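Local coordinates for outer membrane protein YopM (Yersinia pestis, PDB 1G9U), which probably acts as a secreted leucine-rich-repeat effector that alters host cell physiology and promotes bacterial survival in host tissues, at residues Asn307-Leu312 and Asn327-Leu332; Ala344-Leu349 and Val364-Leu369. One frame throughout, in Å; residues are numbered along the deposited sequence.

Interaction 1. Residues Asn307-Leu312 and Asn327-Leu332; sequences NEIRSL and NKLIEL. With CA (calcium ion), chain L.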
loop_
_atom_site.group_PDB
_atom_site.type_symbol
_atom_site.label_atom_id
_atom_site.label_comp_id
_atom_site.label_asym_id
_atom_site.label_seq_id
_atom_site.Cartn_x
_atom_site.Cartn_y
_atom_site.Cartn_z
ATOM N N ASN A 307 5.531 16.009 -11.844
ATOM C CA ASN A 307 5.678 17.353 -12.367
ATOM C C ASN A 307 4.578 17.549 -13.416
ATOM O O ASN A 307 3.516 16.911 -13.347
ATOM C CB ASN A 307 7.059 17.659 -12.920
ATOM C CG ASN A 307 7.939 18.090 -11.740
ATOM O OD1 ASN A 307 7.903 19.234 -11.266
ATOM N ND2 ASN A 307 8.751 17.142 -11.276
ATOM N N GLU A 308 4.786 18.427 -14.379
ATOM C CA GLU A 308 3.749 18.560 -15.414
ATOM C C GLU A 308 4.505 18.347 -16.720
ATOM O O GLU A 308 4.342 19.109 -17.660
ATOM C CB GLU A 308 3.139 19.962 -15.411
ATOM C CG GLU A 308 1.850 20.117 -16.169
ATOM C CD GLU A 308 0.715 19.222 -15.736
ATOM O OE1 GLU A 308 0.809 18.323 -14.871
ATOM O OE2 GLU A 308 -0.379 19.445 -16.297
ATOM N N ILE A 309 5.440 17.407 -16.735
ATOM C CA ILE A 309 6.280 17.333 -17.931
ATOM C C ILE A 309 5.577 16.751 -19.151
ATOM O O ILE A 309 4.861 15.743 -19.069
ATOM C CB ILE A 309 7.525 16.528 -17.538
ATOM C CG1 ILE A 309 8.285 17.286 -16.442
ATOM C CG2 ILE A 309 8.377 16.154 -18.733
ATOM C CD1 ILE A 309 9.538 16.489 -16.020
ATOM N N ARG A 310 5.792 17.460 -20.256
ATOM C CA ARG A 310 5.216 17.227 -21.583
ATOM C C ARG A 310 6.179 16.504 -22.519
ATOM O O ARG A 310 5.823 15.682 -23.347
ATOM C CB ARG A 310 4.848 18.554 -22.250
ATOM C CG ARG A 310 3.808 19.414 -21.521
ATOM C CD ARG A 310 2.597 19.598 -22.414
ATOM N NE ARG A 310 2.008 20.933 -22.342
ATOM C CZ ARG A 310 1.321 21.405 -23.383
ATOM N NH1 ARG A 310 1.211 20.624 -24.442
ATOM N NH2 ARG A 310 0.795 22.605 -23.290
ATOM N N SER A 311 7.464 16.848 -22.334
ATOM C CA SER A 311 8.433 16.270 -23.241
ATOM C C SER A 311 9.775 16.243 -22.507
ATOM O O SER A 311 9.898 17.085 -21.637
ATOM C CB SER A 311 8.587 17.141 -24.496
ATOM O OG SER A 311 8.945 18.474 -24.087
ATOM N N LEU A 312 10.574 15.295 -22.929
ATOM C CA LEU A 312 11.934 14.994 -22.536
ATOM C C LEU A 312 12.782 15.094 -23.780
ATOM O O LEU A 312 12.557 14.528 -24.841
ATOM C CB LEU A 312 12.099 13.606 -21.884
ATOM C CG LEU A 312 11.408 13.617 -20.501
ATOM C CD1 LEU A 312 11.496 12.339 -19.712
ATOM C CD2 LEU A 312 12.015 14.791 -19.746
ATOM N N ASN A 327 3.509 12.123 -15.014
ATOM C CA ASN A 327 3.777 13.371 -15.729
ATOM C C ASN A 327 2.787 13.478 -16.891
ATOM O O ASN A 327 1.735 12.864 -16.813
ATOM C CB ASN A 327 5.216 13.507 -16.248
ATOM C CG ASN A 327 6.089 14.070 -15.140
ATOM O OD1 ASN A 327 6.013 15.290 -14.931
ATOM N ND2 ASN A 327 6.826 13.174 -14.459
ATOM N N LYS A 328 3.092 14.226 -17.944
ATOM C CA LYS A 328 2.102 14.332 -19.003
ATOM C C LYS A 328 2.751 13.876 -20.288
ATOM O O LYS A 328 2.539 14.505 -21.325
ATOM C CB LYS A 328 1.647 15.790 -19.138
ATOM C CG LYS A 328 0.937 16.250 -17.857
ATOM C CD LYS A 328 -0.388 15.554 -17.696
ATOM C CE LYS A 328 -1.124 15.666 -16.390
ATOM N NZ LYS A 328 -1.600 17.002 -15.909
ATOM N N LEU A 329 3.586 12.841 -20.170
ATOM C CA LEU A 329 4.273 12.454 -21.404
ATOM C C LEU A 329 3.390 11.630 -22.344
ATOM O O LEU A 329 2.594 10.843 -21.827
ATOM C CB LEU A 329 5.538 11.638 -21.068
ATOM C CG LEU A 329 6.597 12.511 -20.399
ATOM C CD1 LEU A 329 7.595 11.668 -19.645
ATOM C CD2 LEU A 329 7.303 13.394 -21.420
ATOM N N ILE A 330 3.596 11.808 -23.654
ATOM C CA ILE A 330 2.975 10.952 -24.664
ATOM C C ILE A 330 4.068 10.195 -25.441
ATOM O O ILE A 330 3.801 9.191 -26.103
ATOM C CB ILE A 330 2.044 11.615 -25.696
ATOM C CG1 ILE A 330 2.751 12.703 -26.494
ATOM C CG2 ILE A 330 0.763 12.151 -25.063
ATOM C CD1 ILE A 330 1.890 13.365 -27.539
ATOM N N GLU A 331 5.310 10.637 -25.328
ATOM C CA GLU A 331 6.419 9.907 -25.944
ATOM C C GLU A 331 7.622 9.959 -25.015
ATOM O O GLU A 331 7.804 10.991 -24.356
ATOM C CB GLU A 331 6.713 10.559 -27.279
ATOM C CG GLU A 331 7.204 9.693 -28.412
ATOM C CD GLU A 331 7.610 10.577 -29.592
ATOM O OE1 GLU A 331 8.333 10.091 -30.490
ATOM O OE2 GLU A 331 7.222 11.771 -29.601
ATOM N N LEU A 332 8.468 8.942 -24.919
ATOM C CA LEU A 332 9.722 9.072 -24.170
ATOM C C LEU A 332 10.841 9.347 -25.168
ATOM O O LEU A 332 10.655 8.844 -26.282
ATOM C CB LEU A 332 10.091 7.752 -23.513
ATOM C CG LEU A 332 9.241 7.440 -22.285
ATOM C CD1 LEU A 332 9.755 6.186 -21.610
ATOM C CD2 LEU A 332 9.330 8.669 -21.382
HETATM CA CA CA L . 1.080 17.306 -12.766
HETATM O O HOH W 1 9.504 13.084 -25.631
HETATM O O HOH W 2 1.037 16.318 -10.591
HETATM O O HOH W 3 0.009 19.553 -11.710
HETATM O O HOH W 4 2.320 19.519 -11.475
HETATM O O HOH W 5 1.515 15.048 -13.545
#

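Interaction 2. Residues Ala344-Leu349 and Val364-Leu369; sequences ASFNHL and VEYNPL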
loop_
_atom_site.group_PDB
_atom_site.type_symbol
_atom_site.label_atom_id
_atom_site.label_comp_id
_atom_site.label_asym_id
_atom_site.label_seq_id
_atom_site.Cartn_x
_atom_site.Cartn_y
_atom_site.Cartn_z
ATOM N N ALA A 344 7.886 4.829 -15.410
ATOM C CA ALA A 344 7.183 5.763 -16.284
ATOM C C ALA A 344 5.668 5.550 -16.256
ATOM O O ALA A 344 4.935 5.982 -17.144
ATOM C CB ALA A 344 7.717 5.711 -17.686
ATOM N N SER A 345 5.322 4.939 -15.126
ATOM C CA SER A 345 3.949 4.758 -14.717
ATOM C C SER A 345 3.162 6.066 -14.759
ATOM O O SER A 345 3.679 7.171 -14.529
ATOM C CB SER A 345 3.978 4.198 -13.276
ATOM O OG SER A 345 3.956 2.787 -13.368
ATOM N N PHE A 346 1.862 5.979 -14.995
ATOM C CA PHE A 346 0.940 7.098 -15.074
ATOM C C PHE A 346 1.343 8.208 -16.027
ATOM O O PHE A 346 1.487 9.396 -15.673
ATOM C CB PHE A 346 0.665 7.767 -13.702
ATOM C CG PHE A 346 0.149 6.738 -12.706
ATOM C CD1 PHE A 346 -1.191 6.440 -12.619
ATOM C CD2 PHE A 346 1.067 6.070 -11.906
ATOM C CE1 PHE A 346 -1.633 5.478 -11.706
ATOM C CE2 PHE A 346 0.627 5.119 -11.022
ATOM C CZ PHE A 346 -0.717 4.799 -10.938
ATOM N N ASN A 347 1.486 7.823 -17.288
ATOM C CA ASN A 347 1.691 8.898 -18.279
ATOM C C ASN A 347 0.718 8.617 -19.429
ATOM O O ASN A 347 -0.196 7.791 -19.288
ATOM C CB ASN A 347 3.130 8.949 -18.767
ATOM C CG ASN A 347 4.008 9.804 -17.866
ATOM O OD1 ASN A 347 3.900 11.029 -17.887
ATOM N ND2 ASN A 347 4.823 9.088 -17.097
ATOM N N HIS A 348 0.943 9.244 -20.576
ATOM C CA HIS A 348 0.028 8.990 -21.691
ATOM C C HIS A 348 0.788 8.239 -22.752
ATOM O O HIS A 348 0.743 8.568 -23.930
ATOM C CB HIS A 348 -0.457 10.368 -22.192
ATOM C CG HIS A 348 -1.890 10.275 -22.640
ATOM N ND1 HIS A 348 -2.268 10.228 -23.973
ATOM C CD2 HIS A 348 -3.033 10.174 -21.922
ATOM C CE1 HIS A 348 -3.584 10.132 -24.045
ATOM N NE2 HIS A 348 -4.074 10.108 -22.824
ATOM N N LEU A 349 1.642 7.271 -22.407
ATOM C CA LEU A 349 2.449 6.797 -23.546
ATOM C C LEU A 349 1.702 5.764 -24.366
ATOM O O LEU A 349 1.117 4.861 -23.755
ATOM C CB LEU A 349 3.753 6.153 -23.064
ATOM C CG LEU A 349 4.654 6.933 -22.106
ATOM C CD1 LEU A 349 5.464 5.970 -21.248
ATOM C CD2 LEU A 349 5.598 7.811 -22.902
ATOM N N VAL A 364 5.785 0.380 -16.107
ATOM C CA VAL A 364 5.141 1.344 -16.988
ATOM C C VAL A 364 3.626 1.123 -17.013
ATOM O O VAL A 364 3.021 1.243 -18.064
ATOM C CB VAL A 364 5.806 1.275 -18.378
ATOM C CG1 VAL A 364 5.420 -0.032 -19.013
ATOM C CG2 VAL A 364 5.295 2.407 -19.249
ATOM N N GLU A 365 3.048 0.873 -15.867
ATOM C CA GLU A 365 1.685 0.638 -15.452
ATOM C C GLU A 365 0.886 1.919 -15.653
ATOM O O GLU A 365 1.367 3.038 -15.489
ATOM C CB GLU A 365 1.628 0.120 -14.011
ATOM C CG GLU A 365 3.002 0.155 -13.330
ATOM C CD GLU A 365 2.999 0.511 -11.862
ATOM O OE1 GLU A 365 1.964 0.300 -11.183
ATOM O OE2 GLU A 365 4.025 0.985 -11.316
ATOM N N TYR A 366 -0.359 1.726 -16.094
ATOM C CA TYR A 366 -1.264 2.804 -16.400
ATOM C C TYR A 366 -0.764 3.834 -17.396
ATOM O O TYR A 366 -0.697 5.016 -17.049
ATOM C CB TYR A 366 -1.658 3.531 -15.118
ATOM C CG TYR A 366 -2.249 2.592 -14.076
ATOM C CD1 TYR A 366 -3.511 2.038 -14.230
ATOM C CD2 TYR A 366 -1.563 2.293 -12.906
ATOM C CE1 TYR A 366 -4.022 1.208 -13.251
ATOM C CE2 TYR A 366 -2.042 1.463 -11.921
ATOM C CZ TYR A 366 -3.296 0.917 -12.116
ATOM O OH TYR A 366 -3.820 0.081 -11.156
ATOM N N ASN A 367 -0.473 3.404 -18.608
ATOM C CA ASN A 367 -0.182 4.215 -19.777
ATOM C C ASN A 367 -1.088 3.602 -20.856
ATOM O O ASN A 367 -1.276 2.374 -20.774
ATOM C CB ASN A 367 1.252 4.155 -20.305
ATOM C CG ASN A 367 2.137 5.102 -19.515
ATOM O OD1 ASN A 367 2.251 6.265 -19.873
ATOM N ND2 ASN A 367 2.742 4.593 -18.452
ATOM N N PRO A 368 -1.599 4.417 -21.758
ATOM C CA PRO A 368 -2.483 3.929 -22.856
ATOM C C PRO A 368 -1.684 3.138 -23.873
ATOM O O PRO A 368 -1.480 3.439 -25.054
ATOM C CB PRO A 368 -2.961 5.260 -23.426
ATOM C CG PRO A 368 -1.863 6.246 -23.116
ATOM C CD PRO A 368 -1.395 5.869 -21.748
ATOM N N LEU A 369 -1.079 2.045 -23.414
ATOM C CA LEU A 369 -0.060 1.360 -24.198
ATOM C C LEU A 369 -0.602 0.551 -25.357
ATOM O O LEU A 369 -1.370 -0.398 -25.207
ATOM C CB LEU A 369 0.723 0.451 -23.244
ATOM C CG LEU A 369 2.238 0.506 -23.251
ATOM C CD1 LEU A 369 2.762 1.925 -23.222
ATOM C CD2 LEU A 369 2.726 -0.261 -22.035
#

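Interaction 1. Residues Asn307-Leu312 and Asn327-Leu332
Asn307-Leu312 and Asn327-Leu332 make a largely buried polar and apolar contact between equivalent loops of two successive leucine-rich repeats, each loop following its short strand, 301-303 or 321-323. Asn327 carries its inner side. Its OD1 accepts a nearly straight bond from Ile309 N (2.8 Å, 163° at the hydrogen), with the donor tilted from the carbonyl plane, and a weak one from Asn307 N. A chi1 of -85° places CG beside the backbone N, and a chi2 of -78° turns ND2 back to Ala304 O and Val324 O, so both ends of the buried group are used. Next along the backbone, Lys328 N bonds to Ile309 O at 2.6 Å.

At the outer edge Lys328 crosses Glu308, and its NZ forms a salt bridge on the syn side of OE2 (2.8 Å). The same ammonium reaches Asp266 O and Asn247 O of a second subunit. Glu308 OE1 (2.4 Å) and Asn307 O (2.5 Å) bind the calcium ion, which waters and Asp266 of the second subunit also coordinate; lysine and metal together would offset the carboxylate's negative charge. Toward the core, Leu329 sends CD2 alongside Ile309 CG2 at 4.0 Å, while its CD1 meets Leu312 CD1 with the side chains about perpendicular. Inward asparagine and leucines are the hallmark of the leucine-rich-repeat solenoid, here joined to an intersubunit calcium site.

Interaction 2. Residues Ala344-Leu349 and Val364-Leu369
Asn367 ND2 donates to Ala344 O at 2.9 Å, 161° at the hydrogen and close to the plane of its own amide. The same oxygen takes a second, almost linear bond from Asn347 ND2 (3.1 Å), which stands well above the carbonyl plane, on the opposite face from Asn367 and away from a lone pair. Asn347 ND2 also reaches Val324 O, and its OD1 accepts from Leu329 N. Ala344 O is gripped by the asparagines of two consecutive repeats. Asn367 OD1 in turn faces Leu349 N, though crowding of OD1 by a neighbour leaves that bond doubtful in detail. CG of Asn367 lies anti to its carbonyl carbon (chi1 -83°), which runs the amide alongside the Leu349 side chain. A backbone bond from Phe346 N to Glu365 O (3.0 Å) joins the loops farther out.

Phe346 and Tyr366 point the same way with planes 23° apart. The near-parallel rings are displaced until little of one covers the other: Phe346 CZ comes against Tyr366 CD2, while Tyr366 CB sits over one face of the phenyl ring, a CH-pi contact 4.2 Å from its centroid. A second CH-pi contact sets Pro368 CG over the centre of the His348 imidazole, 4.1 Å from its centroid. On the core side Val364 CG2 touches Leu349 CD1 at 4.1 Å. The chemistry implies a division of labour: asparagine amides satisfy buried backbone groups inside, while slid aromatic rings at the exposed end, the proline-histidine CH-pi contact and aliphatic core groups pack the rest.

Interaction 1 precedes interaction 2 along the chain, and their centres lie 11 Å apart near the C-terminal end of the solenoid. The four segments follow the parallel strands 301-303, 321-323, 341-343 and 361-363, belong to repeats 12 to 15, and stack in sequence order. The contacts meet directly: Leu329 of interaction 1 probably bonds through its N to Asn347 OD1 (2.9 Å) and through its O to His348 N (2.6 Å) of interaction 2. Asparagine-to-backbone bonding therefore continues unbroken through the middle pair of loops. Calcium and extensive contact with the second subunit mark interaction 1, whereas interaction 2 continues the stack toward the last strand, 381-384.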